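Local coordinates for protein RTX-adhesin (Marinomonas primoryensis, PDB 5IRB) that binds calcium ions and, as a tandem-domain part of a giant ice-binding adhesin, probably helps attach its Antarctic bacterium to diatoms and ice, at residues T210-G215 with N300-T305; T216-A221 with S240-G245; G246-G251 with V292-A297. All blocks are in the same frame, centred on the assembly; numbering follows the deposited sequence.

Contact 1: T210-G215 with N300-T305. With CA (calcium ion), chain D.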
# COMPACT_ATOMS: atom_id res chain seq x y z
N THR A 210 10.02 -20.94 2.01
CA THR A 210 9.68 -21.63 3.25
C THR A 210 10.52 -22.88 3.51
O THR A 210 10.14 -23.71 4.33
CB THR A 210 8.21 -22.04 3.27
OG1 THR A 210 7.97 -22.95 2.20
CG2 THR A 210 7.29 -20.81 3.14
N SER A 211 11.65 -23.05 2.83
CA SER A 211 12.54 -24.13 3.26
C SER A 211 13.98 -23.86 2.92
O SER A 211 14.30 -23.21 1.91
CB SER A 211 12.13 -25.48 2.66
OG SER A 211 12.28 -25.50 1.26
N ALA A 212 14.84 -24.35 3.80
CA ALA A 212 16.28 -24.38 3.60
C ALA A 212 16.66 -25.78 3.11
O ALA A 212 15.89 -26.72 3.28
CB ALA A 212 17.01 -24.03 4.89
N ASP A 213 17.82 -25.89 2.47
CA ASP A 213 18.19 -27.10 1.73
C ASP A 213 19.34 -27.86 2.39
O ASP A 213 20.40 -27.30 2.66
CB ASP A 213 18.57 -26.74 0.30
CG ASP A 213 17.41 -26.15 -0.47
OD1 ASP A 213 16.29 -26.70 -0.35
OD2 ASP A 213 17.60 -25.13 -1.16
N ALA A 214 19.11 -29.14 2.67
CA ALA A 214 20.14 -30.01 3.23
C ALA A 214 21.26 -30.22 2.21
O ALA A 214 21.01 -30.19 1.00
CB ALA A 214 19.55 -31.34 3.65
N GLY A 215 22.48 -30.36 2.70
CA GLY A 215 23.60 -30.75 1.86
C GLY A 215 23.98 -32.20 2.07
O GLY A 215 23.12 -33.08 2.14
N ASN A 300 15.13 -19.74 7.37
CA ASN A 300 14.68 -21.11 7.55
C ASN A 300 15.85 -21.94 8.04
O ASN A 300 16.98 -21.60 7.78
CB ASN A 300 14.16 -21.69 6.24
CG ASN A 300 13.02 -20.88 5.68
OD1 ASN A 300 12.01 -20.66 6.36
ND2 ASN A 300 13.16 -20.45 4.44
N THR A 301 15.57 -23.04 8.72
CA THR A 301 16.65 -23.92 9.18
C THR A 301 16.46 -25.33 8.65
O THR A 301 15.35 -25.71 8.29
CB THR A 301 16.71 -23.99 10.71
OG1 THR A 301 15.44 -24.43 11.21
CG2 THR A 301 16.98 -22.58 11.27
N VAL A 302 17.55 -26.08 8.62
CA VAL A 302 17.54 -27.44 8.11
C VAL A 302 18.73 -28.23 8.70
O VAL A 302 19.82 -27.69 8.89
CB VAL A 302 17.59 -27.48 6.56
CG1 VAL A 302 18.91 -26.92 6.03
CG2 VAL A 302 17.32 -28.92 6.03
N ASP A 303 18.45 -29.48 9.05
CA ASP A 303 19.46 -30.45 9.52
C ASP A 303 19.92 -31.39 8.41
O ASP A 303 19.08 -31.93 7.68
CB ASP A 303 18.91 -31.27 10.70
CG ASP A 303 18.97 -30.51 12.03
OD1 ASP A 303 19.58 -29.42 12.06
OD2 ASP A 303 18.38 -30.99 13.03
N THR A 304 21.24 -31.57 8.28
CA THR A 304 21.81 -32.52 7.35
C THR A 304 22.52 -33.61 8.17
O THR A 304 23.30 -33.31 9.09
CB THR A 304 22.82 -31.87 6.38
OG1 THR A 304 22.21 -30.79 5.68
CG2 THR A 304 23.35 -32.88 5.38
N THR A 305 22.25 -34.87 7.85
CA THR A 305 22.73 -35.96 8.68
C THR A 305 23.68 -36.89 7.91
O THR A 305 23.39 -37.29 6.78
CB THR A 305 21.55 -36.75 9.28
OG1 THR A 305 20.81 -35.89 10.16
CG2 THR A 305 22.03 -37.96 10.07
CA CA D . 15.35 -21.33 0.92
O HOH W 1 13.70 -25.26 6.22
O HOH W 2 17.35 -22.87 0.84
O HOH W 3 14.66 -22.19 -0.89
O HOH W 4 16.98 -19.98 -0.10
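Thr-304 OG1 accepts the N-H of Gly-215 over 3.0 Å in a clearly bent bond (147° at the hydrogen). The oxygen stands anti to its own carbonyl carbon (chi1 -57°), and the methyl CG2 takes the neighbouring branch, 3.3 Å from Gly-215 O. One threonine therefore meets Gly-215 with two arms, the polar OG1 at its N-H and the apolar CG2 at its carbonyl. Further back, Val-302 spreads two methyls over the two alanines: CG1 rests 3.6 Å from Ala-212 CB, and CG2 reaches Ala-214 CB at 4.1 Å. Short alanines suit a loop that lies so near its strand. A water takes the place of a direct backbone bond, accepting from Ala-212 N at 2.8 Å and donating to Thr-301 O at 2.7 Å. Asn-300 lays its CB beside Ala-212, while its buried amide is used outside the two segments: ND2 donates to Asp-209 O, and OD1 accepts from Ala-127 N in the preceding domain. Ser-211 turns its side chain away and offers its carbonyl O to the calcium ion at 2.4 Å, a shell that three waters, Asp-209 and Asp-296 complete. Hard oxygen ligands drawn from the interdomain linker and from the domain after it imply that calcium ties the two together, probably stiffening the junction.

Contact 2: T216-A221 with S240-G245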
# COMPACT_ATOMS: atom_id res chain seq x y z
N THR A 216 25.28 -32.45 2.20
CA THR A 216 25.83 -33.79 2.41
C THR A 216 26.83 -33.76 3.55
O THR A 216 27.78 -32.96 3.55
CB THR A 216 26.52 -34.35 1.16
OG1 THR A 216 25.59 -34.37 0.07
CG2 THR A 216 27.00 -35.77 1.40
N VAL A 217 26.60 -34.62 4.52
CA VAL A 217 27.51 -34.77 5.64
C VAL A 217 28.10 -36.17 5.65
O VAL A 217 27.38 -37.14 5.47
CB VAL A 217 26.77 -34.49 6.95
CG1 VAL A 217 27.57 -34.95 8.15
CG2 VAL A 217 26.46 -33.01 7.04
N THR A 218 29.41 -36.26 5.86
CA THR A 218 30.09 -37.56 5.95
C THR A 218 30.90 -37.63 7.24
O THR A 218 31.27 -36.60 7.81
CB THR A 218 31.05 -37.79 4.75
OG1 THR A 218 32.14 -36.86 4.80
CG2 THR A 218 30.32 -37.61 3.41
N VAL A 219 31.19 -38.86 7.72
CA VAL A 219 32.10 -39.06 8.84
C VAL A 219 33.27 -39.94 8.37
O VAL A 219 33.05 -41.03 7.81
CB VAL A 219 31.40 -39.71 10.05
CG1 VAL A 219 32.35 -39.88 11.23
CG2 VAL A 219 30.11 -38.92 10.44
N ASN A 220 34.49 -39.51 8.64
CA ASN A 220 35.65 -40.31 8.28
C ASN A 220 35.76 -41.54 9.17
O ASN A 220 35.02 -41.69 10.13
CB ASN A 220 36.93 -39.48 8.37
CG ASN A 220 36.91 -38.26 7.47
OD1 ASN A 220 36.39 -38.32 6.35
ND2 ASN A 220 37.44 -37.14 7.96
N ALA A 221 36.72 -42.40 8.85
CA ALA A 221 37.04 -43.56 9.65
C ALA A 221 37.33 -43.15 11.09
O ALA A 221 37.90 -42.08 11.34
CB ALA A 221 38.25 -44.30 9.03
N SER A 240 36.21 -36.78 12.68
CA SER A 240 36.16 -35.79 11.62
C SER A 240 35.30 -36.26 10.45
O SER A 240 34.97 -37.46 10.36
CB SER A 240 37.57 -35.44 11.13
OG SER A 240 38.16 -36.53 10.46
N GLY A 241 34.92 -35.31 9.59
CA GLY A 241 34.11 -35.60 8.42
C GLY A 241 33.98 -34.37 7.53
O GLY A 241 34.77 -33.43 7.64
N THR A 242 33.03 -34.43 6.59
CA THR A 242 32.73 -33.32 5.69
C THR A 242 31.27 -32.86 5.84
O THR A 242 30.44 -33.54 6.48
CB THR A 242 33.01 -33.70 4.21
OG1 THR A 242 32.06 -34.66 3.77
CG2 THR A 242 34.42 -34.30 4.05
N ALA A 243 30.99 -31.68 5.30
CA ALA A 243 29.66 -31.05 5.39
C ALA A 243 29.70 -29.96 4.33
O ALA A 243 30.36 -28.96 4.52
CB ALA A 243 29.40 -30.47 6.76
N THR A 244 29.08 -30.23 3.17
CA THR A 244 29.02 -29.31 2.04
C THR A 244 27.69 -29.45 1.33
O THR A 244 26.98 -30.42 1.54
CB THR A 244 30.14 -29.58 1.01
OG1 THR A 244 29.95 -30.89 0.47
CG2 THR A 244 31.51 -29.51 1.64
N GLY A 245 27.39 -28.51 0.44
CA GLY A 245 26.19 -28.55 -0.38
C GLY A 245 24.99 -27.87 0.26
O GLY A 245 25.00 -27.54 1.45
O HOH W 5 30.04 -33.32 2.39
O HOH W 6 37.75 -34.21 7.10
O HOH W 7 36.45 -39.58 12.11
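Thr-218 and Thr-242 both hold OG1 between backbone N and carbonyl carbon (chi1 67° and 69°), which turns the two hydroxyls toward each other. The modelled OG1 to OG1 distance of 2.4 Å is too short to be trusted in detail; a hydrogen bond is likely, and either threonine could donate. In Asn-220, chi1 of -59° sets CG beside the backbone N; from there the amide's ND2 donates to Ser-240 OG at 2.7 Å, with the oxygen close to the amide plane. The backbone N of Asn-220 adds a bond to Ser-240 O, so the strand end is gripped twice.

Between these points the strands run antiparallel. Thr-216 with Thr-244 and Thr-218 with Thr-242 are the hydrogen-bonded pairs; Thr-216 N reaches Thr-244 O at 2.7 Å. On the threonine face a water donates to Thr-216 O at 2.6 Å and bonds the hydroxyls of Thr-242 and Thr-244. Threonine suits this face: its hydroxyl binds water or a neighbouring hydroxyl, and its branched CB favours the extended strand. The other face is apolar: Val-217 CG2 meets Ala-243 CB at 3.9 Å, turned toward Val-292 and Ile-248. Gly-241 brings CA within 3.1 Å of Thr-218 O, where a CB would run into that oxygen. The pair joins edge strand 216-219 to central strand 236-244, one face toward the sandwich core, consistent with a bacterial immunoglobulin-like domain.

Contact 3: G246-G251 with V292-A297. With CA (calcium ion), chain D.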
# COMPACT_ATOMS: atom_id res chain seq x y z
N GLY A 246 23.93 -27.68 -0.52
CA GLY A 246 22.72 -27.06 0.01
C GLY A 246 23.05 -25.74 0.68
O GLY A 246 23.83 -24.95 0.16
N ASP A 247 22.46 -25.51 1.85
CA ASP A 247 22.72 -24.29 2.61
C ASP A 247 23.78 -24.45 3.69
O ASP A 247 23.95 -23.57 4.53
CB ASP A 247 21.42 -23.81 3.25
CG ASP A 247 20.49 -23.20 2.24
OD1 ASP A 247 20.98 -22.47 1.35
OD2 ASP A 247 19.30 -23.54 2.30
N ILE A 248 24.51 -25.57 3.67
CA ILE A 248 25.57 -25.76 4.65
C ILE A 248 26.64 -24.67 4.46
O ILE A 248 27.03 -24.36 3.33
CB ILE A 248 26.23 -27.17 4.54
CG1 ILE A 248 25.21 -28.26 4.90
CG2 ILE A 248 27.45 -27.26 5.44
CD1 ILE A 248 25.73 -29.71 4.75
N ALA A 249 27.11 -24.09 5.56
CA ALA A 249 28.05 -23.00 5.45
C ALA A 249 29.12 -23.07 6.53
O ALA A 249 28.87 -23.63 7.60
CB ALA A 249 27.32 -21.67 5.53
N GLU A 250 30.29 -22.52 6.26
CA GLU A 250 31.32 -22.33 7.28
C GLU A 250 30.71 -21.75 8.55
O GLU A 250 29.96 -20.79 8.48
CB GLU A 250 32.43 -21.40 6.79
CG GLU A 250 33.58 -21.26 7.79
CD GLU A 250 34.63 -20.28 7.33
OE1 GLU A 250 34.48 -19.73 6.22
OE2 GLU A 250 35.62 -20.08 8.07
N GLY A 251 31.03 -22.32 9.70
CA GLY A 251 30.47 -21.84 10.95
C GLY A 251 29.24 -22.58 11.43
O GLY A 251 28.84 -22.44 12.59
N VAL A 292 24.43 -31.65 11.00
CA VAL A 292 24.78 -30.25 10.74
C VAL A 292 23.51 -29.40 10.64
O VAL A 292 22.55 -29.77 9.96
CB VAL A 292 25.63 -30.11 9.48
CG1 VAL A 292 25.84 -28.63 9.10
CG2 VAL A 292 26.99 -30.83 9.70
N THR A 293 23.49 -28.31 11.40
CA THR A 293 22.36 -27.38 11.42
C THR A 293 22.69 -26.17 10.54
O THR A 293 23.67 -25.47 10.79
CB THR A 293 22.00 -26.93 12.83
OG1 THR A 293 21.52 -28.06 13.58
CG2 THR A 293 20.88 -25.84 12.79
N SER A 294 21.89 -25.97 9.49
CA SER A 294 22.10 -24.83 8.61
C SER A 294 20.88 -23.91 8.50
O SER A 294 19.80 -24.20 8.99
CB SER A 294 22.51 -25.32 7.23
OG SER A 294 23.66 -26.19 7.29
N SER A 295 21.08 -22.78 7.83
CA SER A 295 19.99 -21.87 7.58
C SER A 295 20.25 -21.11 6.28
O SER A 295 21.39 -20.97 5.85
CB SER A 295 19.82 -20.94 8.78
OG SER A 295 20.97 -20.13 8.89
N ASP A 296 19.17 -20.70 5.60
CA ASP A 296 19.28 -19.82 4.44
C ASP A 296 19.08 -18.35 4.83
O ASP A 296 18.86 -18.04 6.01
CB ASP A 296 18.30 -20.28 3.32
CG ASP A 296 16.81 -20.11 3.68
OD1 ASP A 296 16.50 -19.49 4.72
OD2 ASP A 296 15.95 -20.59 2.90
N ALA A 297 19.21 -17.44 3.87
CA ALA A 297 19.13 -16.01 4.18
C ALA A 297 17.75 -15.62 4.68
O ALA A 297 17.63 -14.69 5.48
CB ALA A 297 19.50 -15.15 2.94
CA CA D . 15.35 -21.33 0.92
O HOH W 8 23.96 -22.36 6.88
O HOH W 2 17.35 -22.87 0.84
O HOH W 3 14.66 -22.19 -0.89
O HOH W 4 16.98 -19.98 -0.10
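Asp-247 and Ile-248 bring the loop 246-251 beside the end of strand 292-295, with CA atoms 5.9 Å apart for Asp-247 and Asp-296 and 5.3 Å for Ile-248 and Ser-294. At that spacing a water joins the backbones, donating to Asp-247 O at 2.6 Å and accepting from Ser-295 N at 3.1 Å.

The two aspartates divide the work at the calcium ion. Asp-296 has CG between its backbone N and carbonyl carbon (chi1 67°), and its OD2 binds the metal directly at 2.2 Å, while OD1 accepts from Asn-300 N. Asp-247 acts from the second shell: its OD2 accepts hydrogen bonds from a metal-bound water at 2.5 Å and from Asp-213 N. The carboxylate planes stand 68° apart, with OD2 of Asp-247 against CB of Asp-296; the calcium probably offsets the charge of these nearby acids.

Farther along, Ser-294 is small enough for its OG to sit 3.3 Å from Ile-248 CA, and that hydroxyl hydrogen-bonds Asp-252. Ile-248 sends CG2 to Val-292 CG1 at 4.2 Å, an apolar touch at the edge of the core. Ile-248 and Val-292 both also pack on Val-217 of strand 216-219 and Ala-243 of strand 236-244, so the loop lies across the end of the sandwich between its two sheets, beside strand 301-312.

All three contacts belong to the last domain of the chain, contacts 1 and 3 at the end that faces the preceding domain and contact 2 farther along, away from that junction. Contacts 1 and 3 are neighbours, their centres about 7 Å apart: strands 301-312 and 287-295 run side by side in one sheet, and both contacts share the same calcium ion and its waters. Contact 2, centred about 16 Å from contact 1 and 14 Å from contact 3, lies in the opposing three-stranded sheet, and Val-217 bridges the core to Thr-304 and Val-292. Along the chain contact 1 encloses the others, contact 2 closing before contact 3 opens. The metal-bound junction is thus continuous with the sandwich core, consistent with a stiff adhesin.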